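Local coordinates for endo-beta-1,4-glucanase (cellulase B) (Bacillus halodurans, PDB 4V2X), which hydrolyses beta-glucans as a family 5 endo-beta-1,4-glucanase, with a family 46 carbohydrate-binding module that contributes to breakdown of xyloglucan and beta-1,3-1,4-glucans, at residues P67-G72 / R92-Q97; E96-E101 / Y369-Q374; F343-L348 / D378-S383. One frame throughout, in Å; residues are numbered along the deposited sequence.

Contact 1. Residues P67-G72 / R92-Q97; sequences PGWNLG and RELIEQ
L94 meets two side chains of strand 68-70 and its exit with a single methyl: its CD2 lies 3.8 Å from CD1 of L71 and 4.5 Å from CH2 of W69, approaching the indole obliquely. The two leucines cross at a slant, each with CG on the far side of CB from its own backbone N (chi1 -177° for L71, 176° for L94), which sends their branched ends across the gap. I95 is more distant and turns to helix 126-141, where it packs on V135 and A139; L71 reaches V135 too. F364 also touches L94, while Y103 meets the ring of W69 and D359 takes the hydrogen bond of its NE1. On the outer face of the helix R92 NH1 donates to E96 OE2 (2.9 Å, 155°), with E141 and E142 as further acidic partners of R92. L71 is the centre of an inverse gamma turn, with a weak G72 N to N70 O bond of 3.0 Å closing it. In the beta-alpha-beta unit 68-70, 92-100, 105-108 of the (beta/alpha)8 barrel, this pairs the first strand with the helix that follows. No hydrogen bond crosses between the segments, which implies cohesion by buried hydrocarbon, with polar groups paired around its margin.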
loop_
_atom_site.group_PDB
_atom_site.type_symbol
_atom_site.label_atom_id
_atom_site.label_comp_id
_atom_site.label_asym_id
_atom_site.label_seq_id
_atom_site.Cartn_x
_atom_site.Cartn_y
_atom_site.Cartn_z
ATOM N N PRO A 67 -15.628 -24.555 -18.303
ATOM C CA PRO A 67 -16.173 -23.946 -17.099
ATOM C C PRO A 67 -15.796 -24.741 -15.859
ATOM O O PRO A 67 -15.449 -25.917 -15.964
ATOM C CB PRO A 67 -17.673 -24.079 -17.325
ATOM C CG PRO A 67 -17.794 -25.396 -18.013
ATOM C CD PRO A 67 -16.564 -25.543 -18.868
ATOM N N GLY A 68 -15.935 -24.120 -14.692
ATOM C CA GLY A 68 -15.538 -24.742 -13.433
ATOM C C GLY A 68 -16.673 -25.015 -12.465
ATOM O O GLY A 68 -17.774 -24.472 -12.597
ATOM N N TRP A 69 -16.379 -25.840 -11.466
ATOM C CA TRP A 69 -17.354 -26.262 -10.471
ATOM C C TRP A 69 -16.666 -26.377 -9.113
ATOM O O TRP A 69 -15.534 -26.865 -9.033
ATOM C CB TRP A 69 -17.923 -27.609 -10.916
ATOM C CG TRP A 69 -18.982 -28.207 -10.049
ATOM C CD1 TRP A 69 -20.318 -27.955 -10.102
ATOM C CD2 TRP A 69 -18.801 -29.205 -9.042
ATOM N NE1 TRP A 69 -20.983 -28.723 -9.182
ATOM C CE2 TRP A 69 -20.075 -29.499 -8.515
ATOM C CE3 TRP A 69 -17.687 -29.884 -8.531
ATOM C CZ2 TRP A 69 -20.267 -30.434 -7.503
ATOM C CZ3 TRP A 69 -17.879 -30.817 -7.528
ATOM C CH2 TRP A 69 -19.161 -31.080 -7.020
ATOM N N ASN A 70 -17.336 -25.914 -8.059
ATOM C CA ASN A 70 -16.834 -26.040 -6.688
ATOM C C ASN A 70 -17.399 -27.270 -6.001
ATOM O O ASN A 70 -18.608 -27.491 -6.008
ATOM C CB ASN A 70 -17.241 -24.851 -5.813
ATOM C CG ASN A 70 -16.358 -23.639 -5.997
ATOM O OD1 ASN A 70 -15.442 -23.404 -5.211
ATOM N ND2 ASN A 70 -16.656 -22.835 -7.012
ATOM N N LEU A 71 -16.513 -28.044 -5.389
ATOM C CA LEU A 71 -16.880 -29.099 -4.465
ATOM C C LEU A 71 -17.168 -28.452 -3.112
ATOM O O LEU A 71 -16.361 -28.521 -2.185
ATOM C CB LEU A 71 -15.726 -30.103 -4.364
ATOM C CG LEU A 71 -15.934 -31.334 -3.495
ATOM C CD1 LEU A 71 -16.998 -32.242 -4.090
ATOM C CD2 LEU A 71 -14.610 -32.060 -3.339
ATOM N N GLY A 72 -18.320 -27.797 -3.012
ATOM C CA GLY A 72 -18.636 -26.975 -1.853
ATOM C C GLY A 72 -19.151 -27.727 -0.643
ATOM O O GLY A 72 -19.680 -28.839 -0.761
ATOM N N ARG A 92 -15.163 -41.352 -6.371
ATOM C CA ARG A 92 -14.566 -41.138 -7.681
ATOM C C ARG A 92 -15.658 -40.832 -8.706
ATOM O O ARG A 92 -15.459 -40.033 -9.619
ATOM C CB ARG A 92 -13.746 -42.353 -8.135
ATOM C CG ARG A 92 -12.864 -42.021 -9.325
ATOM C CD ARG A 92 -12.052 -43.198 -9.836
ATOM N NE ARG A 92 -10.884 -42.721 -10.578
ATOM C CZ ARG A 92 -10.919 -42.149 -11.781
ATOM N NH1 ARG A 92 -12.069 -41.975 -12.431
ATOM N NH2 ARG A 92 -9.785 -41.746 -12.346
ATOM N N GLU A 93 -16.810 -41.478 -8.544
ATOM C CA GLU A 93 -17.910 -41.321 -9.478
ATOM C C GLU A 93 -18.391 -39.869 -9.545
ATOM O O GLU A 93 -18.708 -39.378 -10.621
ATOM C CB GLU A 93 -19.061 -42.262 -9.111
ATOM C CG GLU A 93 -20.221 -42.224 -10.090
ATOM C CD GLU A 93 -21.127 -43.441 -9.993
ATOM O OE1 GLU A 93 -20.969 -44.252 -9.055
ATOM O OE2 GLU A 93 -22.005 -43.577 -10.867
ATOM N N LEU A 94 -18.431 -39.179 -8.411
ATOM C CA LEU A 94 -18.839 -37.758 -8.414
ATOM C C LEU A 94 -17.964 -36.925 -9.344
ATOM O O LEU A 94 -18.457 -36.117 -10.138
ATOM C CB LEU A 94 -18.767 -37.178 -7.001
ATOM C CG LEU A 94 -19.079 -35.682 -6.876
ATOM C CD1 LEU A 94 -20.487 -35.373 -7.371
ATOM C CD2 LEU A 94 -18.887 -35.249 -5.437
ATOM N N ILE A 95 -16.657 -37.112 -9.218
ATOM C CA ILE A 95 -15.688 -36.390 -10.029
ATOM C C ILE A 95 -15.833 -36.765 -11.515
ATOM O O ILE A 95 -15.820 -35.891 -12.379
ATOM C CB ILE A 95 -14.241 -36.646 -9.539
ATOM C CG1 ILE A 95 -14.090 -36.332 -8.040
ATOM C CG2 ILE A 95 -13.248 -35.830 -10.354
ATOM C CD1 ILE A 95 -14.522 -34.941 -7.613
ATOM N N GLU A 96 -15.978 -38.059 -11.798
ATOM C CA GLU A 96 -16.241 -38.535 -13.161
ATOM C C GLU A 96 -17.479 -37.866 -13.744
ATOM O O GLU A 96 -17.462 -37.406 -14.883
ATOM C CB GLU A 96 -16.460 -40.051 -13.178
ATOM C CG GLU A 96 -15.236 -40.881 -12.828
ATOM C CD GLU A 96 -15.564 -42.348 -12.580
ATOM O OE1 GLU A 96 -16.669 -42.801 -12.939
ATOM O OE2 GLU A 96 -14.708 -43.058 -12.021
ATOM N N GLN A 97 -18.547 -37.828 -12.955
ATOM C CA GLN A 97 -19.837 -37.320 -13.417
ATOM C C GLN A 97 -19.776 -35.820 -13.697
ATOM O O GLN A 97 -20.321 -35.346 -14.695
ATOM C CB GLN A 97 -20.930 -37.625 -12.390
ATOM C CG GLN A 97 -21.216 -39.112 -12.197
ATOM C CD GLN A 97 -22.227 -39.668 -13.174
ATOM O OE1 GLN A 97 -22.670 -38.982 -14.088
ATOM N NE2 GLN A 97 -22.591 -40.932 -12.988
#

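Contact 2. Residues E96-E101 / Y369-Q374; sequences EQIADE and YEWYDQ. With GOL (glycerol), chain J.
Q97 lays its CG and CD over the CB of Y369, CD standing 3.7 Å from that carbon, with CG meeting the phenol ring obliquely. The side chains cross at about a right angle, yet the amide and ring planes differ by only 8°. Here the first helix of the (beta/alpha)8 barrel meets a small, weakly bonded beta hairpin, 364-365 with 370-371, in which Y369 and E370 face N365 as a G1 beta bulge; Y369 takes a left-handed backbone conformation. Its phenol leads away from Q97 to hydrogen-bond T91 through OH. Four residues on from Q97, E101 runs past W371 in the opposite direction. Bent at chi2 (-60°), it brings OE1 to the edge of the indole, where W371 NE1 donates to it over 2.8 Å. The oxygen lies almost exactly in the ring plane, while the N-H reaches it from above the carboxylate plane. The indole is set by F377, stacked on it, and by F364, which meets it edge-to-face; I98 CD1 adds a looser touch to W371 CH2 at 4.5 Å. A glycerol, probably from the crystallisation liquor, sits at the outer rim: its O2 is 2.7 Å from Y369 O, and its O3 makes a weak bond to E101 OE2. E101 OE1 has a second donor besides the indole, a water 2.7 Å away, which in turn accepts from Q374 NE2 at 3.1 Å.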
loop_
_atom_site.group_PDB
_atom_site.type_symbol
_atom_site.label_atom_id
_atom_site.label_comp_id
_atom_site.label_asym_id
_atom_site.label_seq_id
_atom_site.Cartn_x
_atom_site.Cartn_y
_atom_site.Cartn_z
ATOM N N GLU A 96 -15.978 -38.059 -11.798
ATOM C CA GLU A 96 -16.241 -38.535 -13.161
ATOM C C GLU A 96 -17.479 -37.866 -13.744
ATOM O O GLU A 96 -17.462 -37.406 -14.883
ATOM C CB GLU A 96 -16.460 -40.051 -13.178
ATOM C CG GLU A 96 -15.236 -40.881 -12.828
ATOM C CD GLU A 96 -15.564 -42.348 -12.580
ATOM O OE1 GLU A 96 -16.669 -42.801 -12.939
ATOM O OE2 GLU A 96 -14.708 -43.058 -12.021
ATOM N N GLN A 97 -18.547 -37.828 -12.955
ATOM C CA GLN A 97 -19.837 -37.320 -13.417
ATOM C C GLN A 97 -19.776 -35.820 -13.697
ATOM O O GLN A 97 -20.321 -35.346 -14.695
ATOM C CB GLN A 97 -20.930 -37.625 -12.390
ATOM C CG GLN A 97 -21.216 -39.112 -12.197
ATOM C CD GLN A 97 -22.227 -39.668 -13.174
ATOM O OE1 GLN A 97 -22.670 -38.982 -14.088
ATOM N NE2 GLN A 97 -22.591 -40.932 -12.988
ATOM N N ILE A 98 -19.107 -35.074 -12.823
ATOM C CA ILE A 98 -18.930 -33.639 -13.030
ATOM C C ILE A 98 -18.130 -33.375 -14.303
ATOM O O ILE A 98 -18.459 -32.481 -15.079
ATOM C CB ILE A 98 -18.289 -32.970 -11.784
ATOM C CG1 ILE A 98 -19.339 -32.831 -10.666
ATOM C CG2 ILE A 98 -17.673 -31.611 -12.117
ATOM C CD1 ILE A 98 -20.550 -31.976 -11.020
ATOM N N ALA A 99 -17.088 -34.166 -14.528
ATOM C CA ALA A 99 -16.296 -34.041 -15.738
ATOM C C ALA A 99 -17.148 -34.340 -16.972
ATOM O O ALA A 99 -17.045 -33.646 -17.984
ATOM C CB ALA A 99 -15.088 -34.963 -15.677
ATOM N N ASP A 100 -17.989 -35.365 -16.875
ATOM C CA ASP A 100 -18.844 -35.781 -17.991
ATOM C C ASP A 100 -19.907 -34.747 -18.336
ATOM O O ASP A 100 -20.330 -34.666 -19.486
ATOM C CB ASP A 100 -19.509 -37.128 -17.699
ATOM C CG ASP A 100 -18.536 -38.295 -17.774
ATOM O OD1 ASP A 100 -17.437 -38.140 -18.353
ATOM O OD2 ASP A 100 -18.878 -39.377 -17.257
ATOM N N GLU A 101 -20.324 -33.952 -17.351
ATOM C CA GLU A 101 -21.257 -32.851 -17.599
ATOM C C GLU A 101 -20.611 -31.690 -18.365
ATOM O O GLU A 101 -21.317 -30.802 -18.843
ATOM C CB GLU A 101 -21.867 -32.344 -16.283
ATOM C CG GLU A 101 -22.837 -33.312 -15.614
ATOM C CD GLU A 101 -24.031 -33.656 -16.484
ATOM O OE1 GLU A 101 -24.849 -32.765 -16.768
ATOM O OE2 GLU A 101 -24.157 -34.834 -16.875
ATOM N N TYR A 369 -26.241 -38.386 -8.694
ATOM C CA TYR A 369 -25.434 -37.827 -9.783
ATOM C C TYR A 369 -26.303 -37.283 -10.921
ATOM O O TYR A 369 -26.177 -37.672 -12.083
ATOM C CB TYR A 369 -24.411 -38.856 -10.291
ATOM C CG TYR A 369 -23.585 -39.484 -9.181
ATOM C CD1 TYR A 369 -22.721 -38.715 -8.410
ATOM C CD2 TYR A 369 -23.663 -40.848 -8.908
ATOM C CE1 TYR A 369 -21.972 -39.281 -7.392
ATOM C CE2 TYR A 369 -22.913 -41.423 -7.892
ATOM C CZ TYR A 369 -22.067 -40.637 -7.138
ATOM O OH TYR A 369 -21.311 -41.189 -6.121
ATOM N N GLU A 370 -27.218 -36.394 -10.562
ATOM C CA GLU A 370 -28.009 -35.675 -11.539
ATOM C C GLU A 370 -28.309 -34.301 -10.979
ATOM O O GLU A 370 -28.170 -34.085 -9.782
ATOM C CB GLU A 370 -29.316 -36.409 -11.837
ATOM C CG GLU A 370 -30.225 -36.580 -10.628
ATOM C CD GLU A 370 -31.659 -36.925 -11.004
ATOM O OE1 GLU A 370 -31.911 -37.269 -12.173
ATOM O OE2 GLU A 370 -32.538 -36.841 -10.120
ATOM N N TRP A 371 -28.735 -33.382 -11.840
ATOM C CA TRP A 371 -29.065 -32.025 -11.397
ATOM C C TRP A 371 -30.438 -31.991 -10.737
ATOM O O TRP A 371 -31.412 -32.528 -11.291
ATOM C CB TRP A 371 -28.966 -31.032 -12.561
ATOM C CG TRP A 371 -27.583 -31.004 -13.137
ATOM C CD1 TRP A 371 -27.143 -31.678 -14.237
ATOM C CD2 TRP A 371 -26.439 -30.319 -12.602
ATOM N NE1 TRP A 371 -25.803 -31.446 -14.430
ATOM C CE2 TRP A 371 -25.346 -30.619 -13.442
ATOM C CE3 TRP A 371 -26.235 -29.472 -11.505
ATOM C CZ2 TRP A 371 -24.075 -30.102 -13.225
ATOM C CZ3 TRP A 371 -24.969 -28.959 -11.292
ATOM C CH2 TRP A 371 -23.905 -29.275 -12.149
ATOM N N TYR A 372 -30.519 -31.375 -9.552
ATOM C CA TYR A 372 -31.815 -31.164 -8.906
ATOM C C TYR A 372 -32.704 -30.329 -9.816
ATOM O O TYR A 372 -33.904 -30.586 -9.913
ATOM C CB TYR A 372 -31.692 -30.460 -7.556
ATOM C CG TYR A 372 -31.155 -31.317 -6.436
ATOM C CD1 TYR A 372 -31.963 -32.254 -5.792
ATOM C CD2 TYR A 372 -29.844 -31.178 -6.004
ATOM C CE1 TYR A 372 -31.467 -33.033 -4.755
ATOM C CE2 TYR A 372 -29.345 -31.946 -4.973
ATOM C CZ TYR A 372 -30.153 -32.872 -4.354
ATOM O OH TYR A 372 -29.619 -33.636 -3.339
ATOM N N ASP A 373 -32.098 -29.344 -10.479
ATOM C CA ASP A 373 -32.817 -28.423 -11.368
ATOM C C ASP A 373 -32.204 -28.503 -12.762
ATOM O O ASP A 373 -31.249 -27.790 -13.091
ATOM C CB ASP A 373 -32.750 -26.996 -10.820
ATOM C CG ASP A 373 -33.576 -26.008 -11.641
ATOM O OD1 ASP A 373 -34.038 -26.375 -12.742
ATOM O OD2 ASP A 373 -33.777 -24.860 -11.180
ATOM N N GLN A 374 -32.775 -29.378 -13.583
ATOM C CA GLN A 374 -32.261 -29.597 -14.932
ATOM C C GLN A 374 -32.389 -28.339 -15.780
ATOM O O GLN A 374 -31.559 -28.095 -16.644
ATOM C CB GLN A 374 -32.997 -30.742 -15.620
ATOM C CG GLN A 374 -32.334 -31.196 -16.914
ATOM C CD GLN A 374 -30.955 -31.781 -16.687
ATOM O OE1 GLN A 374 -30.762 -32.599 -15.792
ATOM N NE2 GLN A 374 -29.989 -31.375 -17.501
HETATM C C1 GOL J . -25.462 -40.023 -14.160
HETATM O O1 GOL J . -26.829 -40.398 -13.965
HETATM C C2 GOL J . -25.276 -38.823 -15.098
HETATM O O2 GOL J . -24.703 -37.729 -14.379
HETATM C C3 GOL J . -26.576 -38.317 -15.703
HETATM O O3 GOL J . -26.273 -37.321 -16.689
HETATM O O HOH W 1 -27.416 -33.002 -17.713
#

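Contact 3. Residues F343-L348 / D378-S383; sequences FLIHHL and DMMRAS
With chi1 at -67°, I345 holds CG1 opposite its carbonyl carbon and CG2 opposite its backbone N, a setting that turns both branches to helix 374-385, and a nearly extended chi2 (167°) carries CD1 onward to M380. CG2 settles against S383, 3.5 Å from both its CB and its backbone O, while CD1 touches M380 CG at 4.0 Å. The isoleucine and the methionine cross at about a right angle. M380 offers only the root of its chain here; bent at chi3, it leads away, toward L357 on the last strand of the barrel and F341. S383 turns its CB to the isoleucine and its hydroxyl back to its own helix: OG donates to M379 O over 2.7 Å, arriving above the carbonyl plane. S383 N reaches the same oxygen from the opposite face at 2.9 Å, so two donors grip M379 O and the hydroxyl of this buried serine is satisfied without reaching across. S383 O, which I345 CG2 touches, accepts a hydrogen bond from N349 ND2. Cutting I345 back to an alanine is likely to open a gap beside S383 CB and M380 CG and to take from H355, on which the isoleucine also rests, part of its packing. Helix 291-309 covers another side of helix 334-350 through L344 and L348. Helix 334-350 precedes the eighth strand, 354-357, and helix 374-385 comes after it, so I345 and S383 bring together two neighbouring helices of the outer layer, packed over the strand between them, as in (beta/alpha)8 barrels.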
loop_
_atom_site.group_PDB
_atom_site.type_symbol
_atom_site.label_atom_id
_atom_site.label_comp_id
_atom_site.label_asym_id
_atom_site.label_seq_id
_atom_site.Cartn_x
_atom_site.Cartn_y
_atom_site.Cartn_z
ATOM N N PHE A 343 -27.533 -14.086 -18.334
ATOM C CA PHE A 343 -26.947 -12.753 -18.505
ATOM C C PHE A 343 -25.541 -12.708 -17.925
ATOM O O PHE A 343 -24.609 -12.224 -18.571
ATOM C CB PHE A 343 -27.858 -11.722 -17.834
ATOM C CG PHE A 343 -27.433 -10.293 -18.020
ATOM C CD1 PHE A 343 -26.532 -9.701 -17.145
ATOM C CD2 PHE A 343 -27.993 -9.519 -19.026
ATOM C CE1 PHE A 343 -26.164 -8.371 -17.295
ATOM C CE2 PHE A 343 -27.633 -8.192 -19.175
ATOM C CZ PHE A 343 -26.715 -7.623 -18.315
ATOM N N LEU A 344 -25.381 -13.236 -16.715
ATOM C CA LEU A 344 -24.076 -13.258 -16.071
ATOM C C LEU A 344 -23.055 -13.992 -16.938
ATOM O O LEU A 344 -21.974 -13.461 -17.237
ATOM C CB LEU A 344 -24.161 -13.927 -14.703
ATOM C CG LEU A 344 -22.826 -14.085 -13.975
ATOM C CD1 LEU A 344 -22.138 -12.740 -13.748
ATOM C CD2 LEU A 344 -23.016 -14.827 -12.667
ATOM N N ILE A 345 -23.396 -15.212 -17.348
ATOM C CA ILE A 345 -22.426 -16.037 -18.063
ATOM C C ILE A 345 -22.091 -15.430 -19.422
ATOM O O ILE A 345 -20.938 -15.479 -19.848
ATOM C CB ILE A 345 -22.874 -17.515 -18.160
ATOM C CG1 ILE A 345 -22.874 -18.130 -16.757
ATOM C CG2 ILE A 345 -21.945 -18.303 -19.080
ATOM C CD1 ILE A 345 -23.590 -19.464 -16.652
ATOM N N HIS A 346 -23.071 -14.816 -20.081
ATOM C CA HIS A 346 -22.786 -14.111 -21.325
ATOM C C HIS A 346 -21.733 -13.039 -21.082
ATOM O O HIS A 346 -20.758 -12.925 -21.831
ATOM C CB HIS A 346 -24.044 -13.466 -21.902
ATOM C CG HIS A 346 -23.760 -12.433 -22.948
ATOM N ND1 HIS A 346 -23.159 -12.741 -24.149
ATOM C CD2 HIS A 346 -23.979 -11.097 -22.967
ATOM C CE1 HIS A 346 -23.019 -11.640 -24.863
ATOM N NE2 HIS A 346 -23.511 -10.630 -24.171
ATOM N N HIS A 347 -21.919 -12.250 -20.029
ATOM C CA HIS A 347 -21.013 -11.116 -19.813
ATOM C C HIS A 347 -19.634 -11.546 -19.322
ATOM O O HIS A 347 -18.640 -10.885 -19.600
ATOM C CB HIS A 347 -21.671 -10.063 -18.922
ATOM C CG HIS A 347 -22.651 -9.227 -19.670
ATOM N ND1 HIS A 347 -22.262 -8.283 -20.596
ATOM C CD2 HIS A 347 -24.003 -9.230 -19.684
ATOM C CE1 HIS A 347 -23.332 -7.722 -21.128
ATOM N NE2 HIS A 347 -24.401 -8.285 -20.597
ATOM N N LEU A 348 -19.567 -12.688 -18.653
ATOM C CA LEU A 348 -18.276 -13.289 -18.325
ATOM C C LEU A 348 -17.565 -13.783 -19.585
ATOM O O LEU A 348 -16.358 -13.593 -19.731
ATOM C CB LEU A 348 -18.460 -14.435 -17.347
ATOM C CG LEU A 348 -19.021 -14.023 -15.983
ATOM C CD1 LEU A 348 -19.326 -15.262 -15.167
ATOM C CD2 LEU A 348 -18.054 -13.105 -15.238
ATOM N N ASP A 378 -29.374 -26.778 -17.800
ATOM C CA ASP A 378 -29.504 -26.615 -19.244
ATOM C C ASP A 378 -29.204 -25.175 -19.659
ATOM O O ASP A 378 -28.578 -24.947 -20.689
ATOM C CB ASP A 378 -30.903 -27.015 -19.728
ATOM C CG ASP A 378 -31.120 -28.529 -19.737
ATOM O OD1 ASP A 378 -30.166 -29.299 -19.503
ATOM O OD2 ASP A 378 -32.264 -28.940 -19.991
ATOM N N MET A 379 -29.629 -24.216 -18.845
ATOM C CA MET A 379 -29.378 -22.811 -19.137
ATOM C C MET A 379 -27.891 -22.511 -18.996
ATOM O O MET A 379 -27.313 -21.834 -19.842
ATOM C CB MET A 379 -30.199 -21.903 -18.228
ATOM C CG MET A 379 -29.994 -20.416 -18.497
ATOM S SD MET A 379 -30.348 -19.926 -20.201
ATOM C CE MET A 379 -32.074 -19.462 -20.058
ATOM N N MET A 380 -27.268 -23.023 -17.941
ATOM C CA MET A 380 -25.831 -22.804 -17.758
ATOM C C MET A 380 -25.038 -23.423 -18.902
ATOM O O MET A 380 -24.160 -22.769 -19.471
ATOM C CB MET A 380 -25.354 -23.341 -16.413
ATOM C CG MET A 380 -25.842 -22.513 -15.248
ATOM S SD MET A 380 -25.015 -22.915 -13.696
ATOM C CE MET A 380 -25.463 -24.632 -13.487
ATOM N N ARG A 381 -25.355 -24.678 -19.233
ATOM C CA ARG A 381 -24.664 -25.395 -20.299
ATOM C C ARG A 381 -24.816 -24.681 -21.641
ATOM O O ARG A 381 -23.854 -24.595 -22.401
ATOM C CB ARG A 381 -25.170 -26.843 -20.409
ATOM C CG ARG A 381 -24.557 -27.613 -21.570
ATOM C CD ARG A 381 -25.108 -29.023 -21.693
ATOM N NE ARG A 381 -24.700 -29.620 -22.967
ATOM C CZ ARG A 381 -25.208 -30.735 -23.493
ATOM N NH1 ARG A 381 -26.166 -31.412 -22.864
ATOM N NH2 ARG A 381 -24.757 -31.174 -24.663
ATOM N N ALA A 382 -26.015 -24.181 -21.944
ATOM C CA ALA A 382 -26.232 -23.404 -23.163
ATOM C C ALA A 382 -25.373 -22.142 -23.135
ATOM O O ALA A 382 -24.774 -21.757 -24.139
ATOM C CB ALA A 382 -27.698 -23.033 -23.313
ATOM N N SER A 383 -25.313 -21.511 -21.968
ATOM C CA SER A 383 -24.601 -20.256 -21.815
ATOM C C SER A 383 -23.096 -20.405 -22.004
ATOM O O SER A 383 -22.432 -19.440 -22.389
ATOM C CB SER A 383 -24.927 -19.624 -20.457
ATOM O OG SER A 383 -26.321 -19.351 -20.360
#

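In the fold
Contacts 1 and 2 share E96 and Q97 on helix 92-100, and their centres are 8 Å apart. They touch: I98 CD1 packs 3.6 Å from W69 CE2, and Y369 CE1 lies 3.6 Å from L94 CA, so the first strand, its helix and the late hairpin form one continuous patch. Contact 3 lies about 17 Å from contact 2 and 19 Å from contact 1, centre to centre. It joins contact 2 through the chain alone, strand 370-371 being followed by helix 374-385; contact 2 is what packs the late hairpin on the helix after the first strand. All three lie away from the calcium-binding residues; a bound calcium ion is about 14 Å from the S383 side chain.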